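Local coordinates for protein Cas6b (Methanococcus maripaludis, PDB 4Z7K) that probably cuts non-stem-loop CRISPR RNA precursors into guide units as a Cas6-type endoribonuclease, apparently with two protein molecules binding the RNA, at residues Leu113-Lys118 with Gly213-Val218; Lys170-Glu175 with Arg189-Ile194. All coordinates share one frame; numbering follows the deposited sequence.

Interaction 1: residues Leu113-Lys118 with Gly213-Val218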
ATOM      1  N   LEU B 113     -31.153   4.154   4.387  1.00 93.35           N
ATOM      2  CA  LEU B 113     -31.266   3.229   3.269  1.00 91.83           C
ATOM      3  C   LEU B 113     -30.299   2.064   3.380  1.00 88.97           C
ATOM      4  O   LEU B 113     -29.174   2.220   3.861  1.00 88.74           O
ATOM      5  CB  LEU B 113     -31.014   3.968   1.957  1.00 93.37           C
ATOM      6  CG  LEU B 113     -31.860   5.206   1.680  1.00 94.07           C
ATOM      7  CD1 LEU B 113     -31.100   6.163   0.758  1.00 92.03           C
ATOM      8  CD2 LEU B 113     -33.222   4.785   1.096  1.00 89.39           C
ATOM      9  N   LYS B 114     -30.727   0.905   2.891  1.00 80.26           N
ATOM     10  CA  LYS B 114     -29.919  -0.299   3.011  1.00 82.37           C
ATOM     11  C   LYS B 114     -29.364  -0.769   1.680  1.00 80.95           C
ATOM     12  O   LYS B 114     -30.107  -0.965   0.725  1.00 85.00           O
ATOM     13  CB  LYS B 114     -30.729  -1.423   3.655  1.00 90.82           C
ATOM     14  CG  LYS B 114     -29.882  -2.613   4.099  1.00 87.07           C
ATOM     15  CD  LYS B 114     -30.739  -3.766   4.573  1.00 80.33           C
ATOM     16  CE  LYS B 114     -29.869  -4.924   5.001  1.00 86.24           C
ATOM     17  NZ  LYS B 114     -30.698  -6.070   5.457  1.00 96.45           N
ATOM     18  N   TYR B 115     -28.056  -0.997   1.657  1.00 79.85           N
ATOM     19  CA  TYR B 115     -27.323  -1.366   0.456  1.00 77.37           C
ATOM     20  C   TYR B 115     -26.660  -2.720   0.628  1.00 74.44           C
ATOM     21  O   TYR B 115     -26.456  -3.181   1.752  1.00 70.27           O
ATOM     22  CB  TYR B 115     -26.269  -0.296   0.141  1.00 80.44           C
ATOM     23  CG  TYR B 115     -26.859   1.066  -0.180  1.00 84.80           C
ATOM     24  CD1 TYR B 115     -27.284   1.389  -1.462  1.00 84.25           C
ATOM     25  CD2 TYR B 115     -27.045   2.010   0.818  1.00 89.03           C
ATOM     26  CE1 TYR B 115     -27.826   2.639  -1.744  1.00 84.90           C
ATOM     27  CE2 TYR B 115     -27.600   3.252   0.541  1.00 90.78           C
ATOM     28  CZ  TYR B 115     -27.988   3.557  -0.736  1.00 86.38           C
ATOM     29  OH  TYR B 115     -28.543   4.787  -0.984  1.00 88.92           O
ATOM     30  N   GLN B 116     -26.340  -3.360  -0.496  1.00 82.33           N
ATOM     31  CA  GLN B 116     -25.611  -4.631  -0.498  1.00 78.60           C
ATOM     32  C   GLN B 116     -24.525  -4.685  -1.579  1.00 75.75           C
ATOM     33  O   GLN B 116     -24.700  -4.167  -2.681  1.00 75.89           O
ATOM     34  CB  GLN B 116     -26.579  -5.802  -0.682  1.00 84.18           C
ATOM     35  CG  GLN B 116     -25.947  -7.146  -0.381  1.00 91.76           C
ATOM     36  CD  GLN B 116     -26.777  -8.301  -0.859  1.00 87.69           C
ATOM     37  OE1 GLN B 116     -27.913  -8.121  -1.290  1.00 88.34           O
ATOM     38  NE2 GLN B 116     -26.214  -9.504  -0.789  1.00 91.77           N
ATOM     39  N   PHE B 117     -23.404  -5.308  -1.235  1.00 74.06           N
ATOM     40  CA  PHE B 117     -22.254  -5.473  -2.115  1.00 71.06           C
ATOM     41  C   PHE B 117     -22.365  -6.653  -3.070  1.00 76.37           C
ATOM     42  O   PHE B 117     -22.429  -7.797  -2.627  1.00 83.93           O
ATOM     43  CB  PHE B 117     -20.988  -5.657  -1.286  1.00 76.05           C
ATOM     44  CG  PHE B 117     -20.441  -4.395  -0.703  1.00 74.75           C
ATOM     45  CD1 PHE B 117     -19.873  -4.398   0.558  1.00 73.45           C
ATOM     46  CD2 PHE B 117     -20.435  -3.220  -1.430  1.00 74.89           C
ATOM     47  CE1 PHE B 117     -19.342  -3.245   1.096  1.00 74.71           C
ATOM     48  CE2 PHE B 117     -19.904  -2.061  -0.886  1.00 72.67           C
ATOM     49  CZ  PHE B 117     -19.354  -2.081   0.375  1.00 70.30           C
ATOM     50  N   LYS B 118     -22.405  -6.373  -4.367  1.00 75.61           N
ATOM     51  CA  LYS B 118     -22.337  -7.400  -5.401  1.00 75.50           C
ATOM     52  C   LYS B 118     -20.928  -8.016  -5.521  1.00 79.66           C
ATOM     53  O   LYS B 118     -20.750  -9.188  -5.874  1.00 81.81           O
ATOM     54  CB  LYS B 118     -22.745  -6.806  -6.747  1.00 75.67           C
ATOM     55  CG  LYS B 118     -24.127  -7.146  -7.235  1.00 76.44           C
ATOM     56  CD  LYS B 118     -25.171  -7.069  -6.170  1.00 76.42           C
ATOM     57  CE  LYS B 118     -26.456  -7.746  -6.663  1.00 90.80           C
ATOM     58  NZ  LYS B 118     -26.213  -9.135  -7.168  1.00 94.51           N
ATOM     59  N   GLY B 213     -16.435  -3.194  -5.147  1.00 75.80           N
ATOM     60  CA  GLY B 213     -17.258  -2.340  -4.307  1.00 73.00           C
ATOM     61  C   GLY B 213     -18.592  -1.923  -4.910  1.00 74.69           C
ATOM     62  O   GLY B 213     -19.102  -0.837  -4.632  1.00 74.17           O
ATOM     63  N   THR B 214     -19.171  -2.783  -5.732  1.00 76.45           N
ATOM     64  CA  THR B 214     -20.401  -2.438  -6.435  1.00 76.23           C
ATOM     65  C   THR B 214     -21.606  -2.424  -5.477  1.00 75.42           C
ATOM     66  O   THR B 214     -21.782  -3.364  -4.713  1.00 81.68           O
ATOM     67  CB  THR B 214     -20.638  -3.428  -7.572  1.00 72.27           C
ATOM     68  OG1 THR B 214     -19.401  -3.667  -8.259  1.00 66.14           O
ATOM     69  CG2 THR B 214     -21.676  -2.888  -8.533  1.00 76.95           C
ATOM     70  N   VAL B 215     -22.388  -1.350  -5.427  1.00 71.29           N
ATOM     71  CA  VAL B 215     -23.528  -1.355  -4.497  1.00 74.41           C
ATOM     72  C   VAL B 215     -24.921  -1.279  -5.143  1.00 78.72           C
ATOM     73  O   VAL B 215     -25.089  -0.695  -6.208  1.00 82.90           O
ATOM     74  CB  VAL B 215     -23.410  -0.216  -3.478  1.00 70.37           C
ATOM     75  CG1 VAL B 215     -21.985  -0.138  -2.967  1.00 71.87           C
ATOM     76  CG2 VAL B 215     -23.797   1.092  -4.087  1.00 72.20           C
ATOM     77  N   VAL B 216     -25.912  -1.907  -4.511  1.00 82.51           N
ATOM     78  CA  VAL B 216     -27.309  -1.822  -4.966  1.00 82.32           C
ATOM     79  C   VAL B 216     -28.260  -1.685  -3.762  1.00 83.36           C
ATOM     80  O   VAL B 216     -27.965  -2.235  -2.704  1.00 82.84           O
ATOM     81  CB  VAL B 216     -27.704  -3.027  -5.798  1.00 82.33           C
ATOM     82  CG1 VAL B 216     -27.639  -4.285  -4.956  1.00 77.11           C
ATOM     83  CG2 VAL B 216     -29.096  -2.825  -6.352  1.00 90.84           C
ATOM     84  N   LYS B 217     -29.352  -0.917  -3.887  1.00 84.23           N
ATOM     85  CA  LYS B 217     -30.294  -0.712  -2.763  1.00 80.21           C
ATOM     86  C   LYS B 217     -31.164  -1.949  -2.497  1.00 86.44           C
ATOM     87  O   LYS B 217     -31.326  -2.796  -3.386  1.00 85.35           O
ATOM     88  CB  LYS B 217     -31.214   0.494  -3.000  1.00 75.74           C
ATOM     89  CG  LYS B 217     -30.487   1.757  -3.408  1.00 90.60           C
ATOM     90  CD  LYS B 217     -31.419   2.946  -3.586  1.00 92.97           C
ATOM     91  CE  LYS B 217     -32.407   3.041  -2.437  1.00 94.97           C
ATOM     92  NZ  LYS B 217     -33.415   4.110  -2.688  1.00101.36           N
ATOM     93  N   VAL B 218     -31.677  -2.080  -1.262  1.00 85.95           N
ATOM     94  CA  VAL B 218     -32.628  -3.149  -0.925  1.00 77.55           C
ATOM     95  C   VAL B 218     -33.800  -2.633  -0.090  1.00 77.69           C
ATOM     96  O   VAL B 218     -34.768  -3.364   0.170  1.00 79.29           O
ATOM     97  CB  VAL B 218     -31.967  -4.279  -0.152  1.00 74.39           C
ATOM     98  CG1 VAL B 218     -30.788  -4.839  -0.926  1.00 75.72           C
ATOM     99  CG2 VAL B 218     -31.515  -3.774   1.173  1.00 77.62           C
TER

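Interaction 2: residues Lys170-Glu175 with Arg189-Ile194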
ATOM      1  N   LYS B 170     -24.013   1.929   9.555  1.00 85.56           N
ATOM      2  CA  LYS B 170     -24.011   0.656  10.247  1.00 84.14           C
ATOM      3  C   LYS B 170     -23.577  -0.433   9.274  1.00 84.21           C
ATOM      4  O   LYS B 170     -24.014  -0.483   8.121  1.00 79.35           O
ATOM      5  CB  LYS B 170     -25.391   0.349  10.834  1.00 85.50           C
ATOM      6  CG  LYS B 170     -25.502  -1.017  11.508  1.00 87.19           C
ATOM      7  CD  LYS B 170     -26.733  -1.091  12.408  1.00 91.09           C
ATOM      8  CE  LYS B 170     -27.948  -1.693  11.726  1.00 88.98           C
ATOM      9  NZ  LYS B 170     -27.821  -3.164  11.597  1.00 94.22           N
ATOM     10  N   ILE B 171     -22.713  -1.317   9.743  1.00 86.43           N
ATOM     11  CA  ILE B 171     -22.189  -2.341   8.867  1.00 80.77           C
ATOM     12  C   ILE B 171     -22.293  -3.731   9.481  1.00 82.06           C
ATOM     13  O   ILE B 171     -22.047  -3.948  10.676  1.00 83.97           O
ATOM     14  CB  ILE B 171     -20.727  -2.060   8.480  1.00 81.64           C
ATOM     15  CG1 ILE B 171     -19.857  -1.912   9.731  1.00 80.20           C
ATOM     16  CG2 ILE B 171     -20.636  -0.803   7.628  1.00 81.35           C
ATOM     17  CD1 ILE B 171     -18.397  -1.688   9.403  1.00 86.62           C
ATOM     18  N   ASN B 172     -22.715  -4.659   8.638  1.00 73.78           N
ATOM     19  CA  ASN B 172     -22.629  -6.067   8.922  1.00 73.73           C
ATOM     20  C   ASN B 172     -21.832  -6.643   7.774  1.00 74.93           C
ATOM     21  O   ASN B 172     -22.386  -6.921   6.713  1.00 80.03           O
ATOM     22  CB  ASN B 172     -24.022  -6.697   9.014  1.00 76.06           C
ATOM     23  CG  ASN B 172     -23.978  -8.186   9.291  1.00 74.16           C
ATOM     24  OD1 ASN B 172     -23.076  -8.693   9.962  1.00 73.07           O
ATOM     25  ND2 ASN B 172     -24.942  -8.901   8.739  1.00 75.83           N
ATOM     26  N   LEU B 173     -20.528  -6.799   7.963  1.00 76.90           N
ATOM     27  CA  LEU B 173     -19.665  -7.238   6.866  1.00 83.10           C
ATOM     28  C   LEU B 173     -18.752  -8.346   7.317  1.00 86.36           C
ATOM     29  O   LEU B 173     -18.315  -8.370   8.471  1.00 98.55           O
ATOM     30  CB  LEU B 173     -18.810  -6.083   6.320  1.00 77.54           C
ATOM     31  CG  LEU B 173     -19.494  -4.763   6.001  1.00 75.67           C
ATOM     32  CD1 LEU B 173     -18.459  -3.707   5.717  1.00 77.63           C
ATOM     33  CD2 LEU B 173     -20.446  -4.935   4.833  1.00 79.51           C
ATOM     34  N   LYS B 174     -18.476  -9.282   6.420  1.00 82.51           N
ATOM     35  CA  LYS B 174     -17.503 -10.327   6.731  1.00 94.79           C
ATOM     36  C   LYS B 174     -16.407 -10.430   5.649  1.00 90.20           C
ATOM     37  O   LYS B 174     -16.663 -10.389   4.447  1.00 86.48           O
ATOM     38  CB  LYS B 174     -18.236 -11.654   6.999  1.00105.70           C
ATOM     39  CG  LYS B 174     -19.235 -11.511   8.197  1.00113.15           C
ATOM     40  CD  LYS B 174     -19.730 -12.841   8.795  1.00120.83           C
ATOM     41  CE  LYS B 174     -21.216 -13.114   8.477  1.00129.39           C
ATOM     42  NZ  LYS B 174     -21.505 -14.567   8.177  1.00118.04           N
ATOM     43  N   GLU B 175     -15.177 -10.569   6.123  1.00 89.72           N
ATOM     44  CA  GLU B 175     -13.962 -10.524   5.313  1.00 83.64           C
ATOM     45  C   GLU B 175     -13.795 -11.651   4.289  1.00 83.33           C
ATOM     46  O   GLU B 175     -14.073 -12.809   4.571  1.00 93.11           O
ATOM     47  CB  GLU B 175     -12.775 -10.500   6.277  1.00 81.76           C
ATOM     48  CG  GLU B 175     -11.432 -10.826   5.696  1.00 90.47           C
ATOM     49  CD  GLU B 175     -10.309 -10.544   6.677  1.00 95.41           C
ATOM     50  OE1 GLU B 175     -10.603  -9.988   7.755  1.00 95.62           O
ATOM     51  OE2 GLU B 175      -9.137 -10.864   6.371  1.00101.52           O
ATOM     52  N   ARG B 189     -17.571  -8.761   1.911  1.00 80.62           N
ATOM     53  CA  ARG B 189     -18.917  -8.869   1.384  1.00 73.56           C
ATOM     54  C   ARG B 189     -19.849  -8.517   2.530  1.00 79.02           C
ATOM     55  O   ARG B 189     -19.434  -8.528   3.695  1.00 79.60           O
ATOM     56  CB  ARG B 189     -19.208 -10.248   0.852  1.00 70.57           C
ATOM     57  CG  ARG B 189     -20.435 -10.266  -0.039  1.00 84.07           C
ATOM     58  CD  ARG B 189     -20.175  -9.633  -1.373  1.00 79.93           C
ATOM     59  NE  ARG B 189     -19.327 -10.494  -2.192  1.00 78.00           N
ATOM     60  CZ  ARG B 189     -19.771 -11.172  -3.243  1.00 85.02           C
ATOM     61  NH1 ARG B 189     -21.048 -11.068  -3.583  1.00 83.75           N
ATOM     62  NH2 ARG B 189     -18.947 -11.941  -3.955  1.00 91.90           N
ATOM     63  N   GLY B 190     -21.098  -8.185   2.226  1.00 75.76           N
ATOM     64  CA  GLY B 190     -22.003  -7.846   3.303  1.00 73.23           C
ATOM     65  C   GLY B 190     -23.097  -6.851   3.001  1.00 79.19           C
ATOM     66  O   GLY B 190     -23.530  -6.702   1.852  1.00 78.40           O
ATOM     67  N   GLU B 191     -23.520  -6.162   4.059  1.00 75.65           N
ATOM     68  CA  GLU B 191     -24.653  -5.257   4.041  1.00 71.71           C
ATOM     69  C   GLU B 191     -24.253  -3.996   4.776  1.00 75.85           C
ATOM     70  O   GLU B 191     -23.419  -4.068   5.674  1.00 82.94           O
ATOM     71  CB  GLU B 191     -25.831  -5.896   4.779  1.00 83.87           C
ATOM     72  CG  GLU B 191     -26.022  -7.409   4.581  1.00 88.17           C
ATOM     73  CD  GLU B 191     -26.919  -8.038   5.665  1.00 98.22           C
ATOM     74  OE1 GLU B 191     -27.596  -7.287   6.416  1.00 94.60           O
ATOM     75  OE2 GLU B 191     -26.945  -9.288   5.763  1.00 98.63           O
ATOM     76  N   PHE B 192     -24.806  -2.840   4.419  1.00 75.01           N
ATOM     77  CA  PHE B 192     -24.593  -1.664   5.264  1.00 74.40           C
ATOM     78  C   PHE B 192     -25.760  -0.679   5.140  1.00 80.09           C
ATOM     79  O   PHE B 192     -26.476  -0.692   4.144  1.00 85.19           O
ATOM     80  CB  PHE B 192     -23.261  -0.996   4.941  1.00 76.08           C
ATOM     81  CG  PHE B 192     -23.210  -0.324   3.599  1.00 77.27           C
ATOM     82  CD1 PHE B 192     -23.695   0.965   3.429  1.00 83.85           C
ATOM     83  CD2 PHE B 192     -22.629  -0.951   2.521  1.00 77.02           C
ATOM     84  CE1 PHE B 192     -23.627   1.596   2.204  1.00 81.27           C
ATOM     85  CE2 PHE B 192     -22.558  -0.317   1.288  1.00 78.67           C
ATOM     86  CZ  PHE B 192     -23.058   0.953   1.133  1.00 79.23           C
ATOM     87  N   TYR B 193     -25.944   0.173   6.149  1.00 80.94           N
ATOM     88  CA  TYR B 193     -27.070   1.121   6.197  1.00 81.75           C
ATOM     89  C   TYR B 193     -26.510   2.530   6.227  1.00 85.74           C
ATOM     90  O   TYR B 193     -25.477   2.752   6.844  1.00 90.12           O
ATOM     91  CB  TYR B 193     -27.959   0.903   7.429  1.00 84.43           C
ATOM     92  CG  TYR B 193     -28.668  -0.433   7.546  1.00 83.82           C
ATOM     93  CD1 TYR B 193     -30.013  -0.566   7.215  1.00 80.64           C
ATOM     94  CD2 TYR B 193     -27.996  -1.554   8.021  1.00 82.61           C
ATOM     95  CE1 TYR B 193     -30.661  -1.786   7.347  1.00 90.64           C
ATOM     96  CE2 TYR B 193     -28.624  -2.775   8.145  1.00 82.70           C
ATOM     97  CZ  TYR B 193     -29.954  -2.894   7.808  1.00 90.60           C
ATOM     98  OH  TYR B 193     -30.565  -4.129   7.940  1.00 89.63           O
ATOM     99  N   ILE B 194     -27.158   3.490   5.572  1.00 88.91           N
ATOM    100  CA  ILE B 194     -26.621   4.851   5.599  1.00 87.57           C
ATOM    101  C   ILE B 194     -27.665   5.910   5.246  1.00 90.19           C
ATOM    102  O   ILE B 194     -28.648   5.622   4.555  1.00 91.62           O
ATOM    103  CB  ILE B 194     -25.389   4.967   4.636  1.00 83.11           C
ATOM    104  CG1 ILE B 194     -24.583   6.231   4.896  1.00 84.18           C
ATOM    105  CG2 ILE B 194     -25.797   4.878   3.180  1.00 80.84           C
ATOM    106  CD1 ILE B 194     -23.201   6.133   4.350  1.00 77.36           C
TER

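Interaction 1: residues Leu113-Lys118 with Gly213-Val218
Tyr115 and Lys217 face each other as a non-hydrogen-bonded antiparallel pair, their side chains side by side and pointing the same way. Apolar contact carries this face: Lys217 CG approaches ring atom CE1 of Tyr115 at 3.3 Å, and the bend of the lysine at chi3 (45°) takes CE on to Leu113 CD2, 4.0 Å away. Beyond them Phe117 CE2 meets Val215 CG1 at 3.5 Å; a beta-branched valine suits an extended strand and presents a compact methyl to the ring. Gln116 and Val216 share the other face, where Lys118 CD passes Val216 CG1 at 3.9 Å. Near the carboxy terminus Val218 CG2 touches the extended chain of Lys114.

Backbone bonds join the strands: Gln116 and Val216 exchange a pair, Gln116 N to Val216 O being 3.0 Å, while Val218 N gives to Lys114 O (2.8 Å) and Lys118 N to Thr214 O. The hydroxyl of Tyr115 is hydrogen-bonded to Ile198 N and Phe196 O; an alanine here would probably leave Lys217 CG without its ring neighbour and those two backbone groups without the hydroxyl.

Strand 215-217 is the outermost strand, within this chain, of a four-stranded antiparallel sheet in the C-terminal RAMP-type domain. Strand 112-117 lies between it and strand 186-194, whose Phe192 ring meets those of Tyr115 and Phe117.

Interaction 2: residues Lys170-Glu175 with Arg189-Ile194
Lys170 and Tyr193 exchange two backbone hydrogen bonds near one end of an antiparallel beta hairpin, formed by strands 169-177 and 186-194 of the C-terminal RAMP-type domain. Tyr193 N gives to Lys170 O at 2.8 Å, and Lys170 N returns a bond to Tyr193 O. Asn172 with Glu191 and Lys174 with Arg189 repeat this exchange, so six N-H groups and six carbonyls are satisfied between the strands. At Asn172 the bond from Glu191 N to the carbonyl O of Asn172 is 3.0 Å long.

Polar side chains suit the face bearing these pairs. Lys170 lies beside Tyr193, its bent chain bringing NZ to 3.6 Å from ring atom CE2. Asn172 ND2 and Glu191 OE2 also stand 3.6 Å apart, a polar approach rather than a hydrogen bond, with amide and carboxylate planes 83° from each other. Glu191 OE1 has a long, weak ion pair with Lys114 NZ, which also makes a weak hydrogen bond to Tyr193 OH.

The opposite face is apolar. Ile171 CG2 meets Phe192 CB at 3.8 Å, and both side chains pack on helix 137-158. Gly190 sits opposite Leu173 with backbone angles, phi 150° and psi -153°, that suit a residue without CB. Across from it, Leu173 CD2 lies 3.6 Å from Gly190 CA.

Interactions 1 and 2 are neighbouring parts of one antiparallel sheet, ordered 169-177, 186-194, 112-117, 215-217, with their centres about 9 Å apart. The two inner strands join them: Leu113 N lies 2.9 Å from Ile194 O and Tyr115 N 3.0 Å from Phe192 O, both probable hydrogen bonds. Along the chain the hairpin of interaction 2 is nested inside the loop closed by interaction 1, and the last strand then pairs with strand 112-117 on the side away from 186-194. The nearest atoms of interactions 1 and 2 are about 10 and 8 Å from the bound nucleic acid, so neither contact touches the nucleic acid directly.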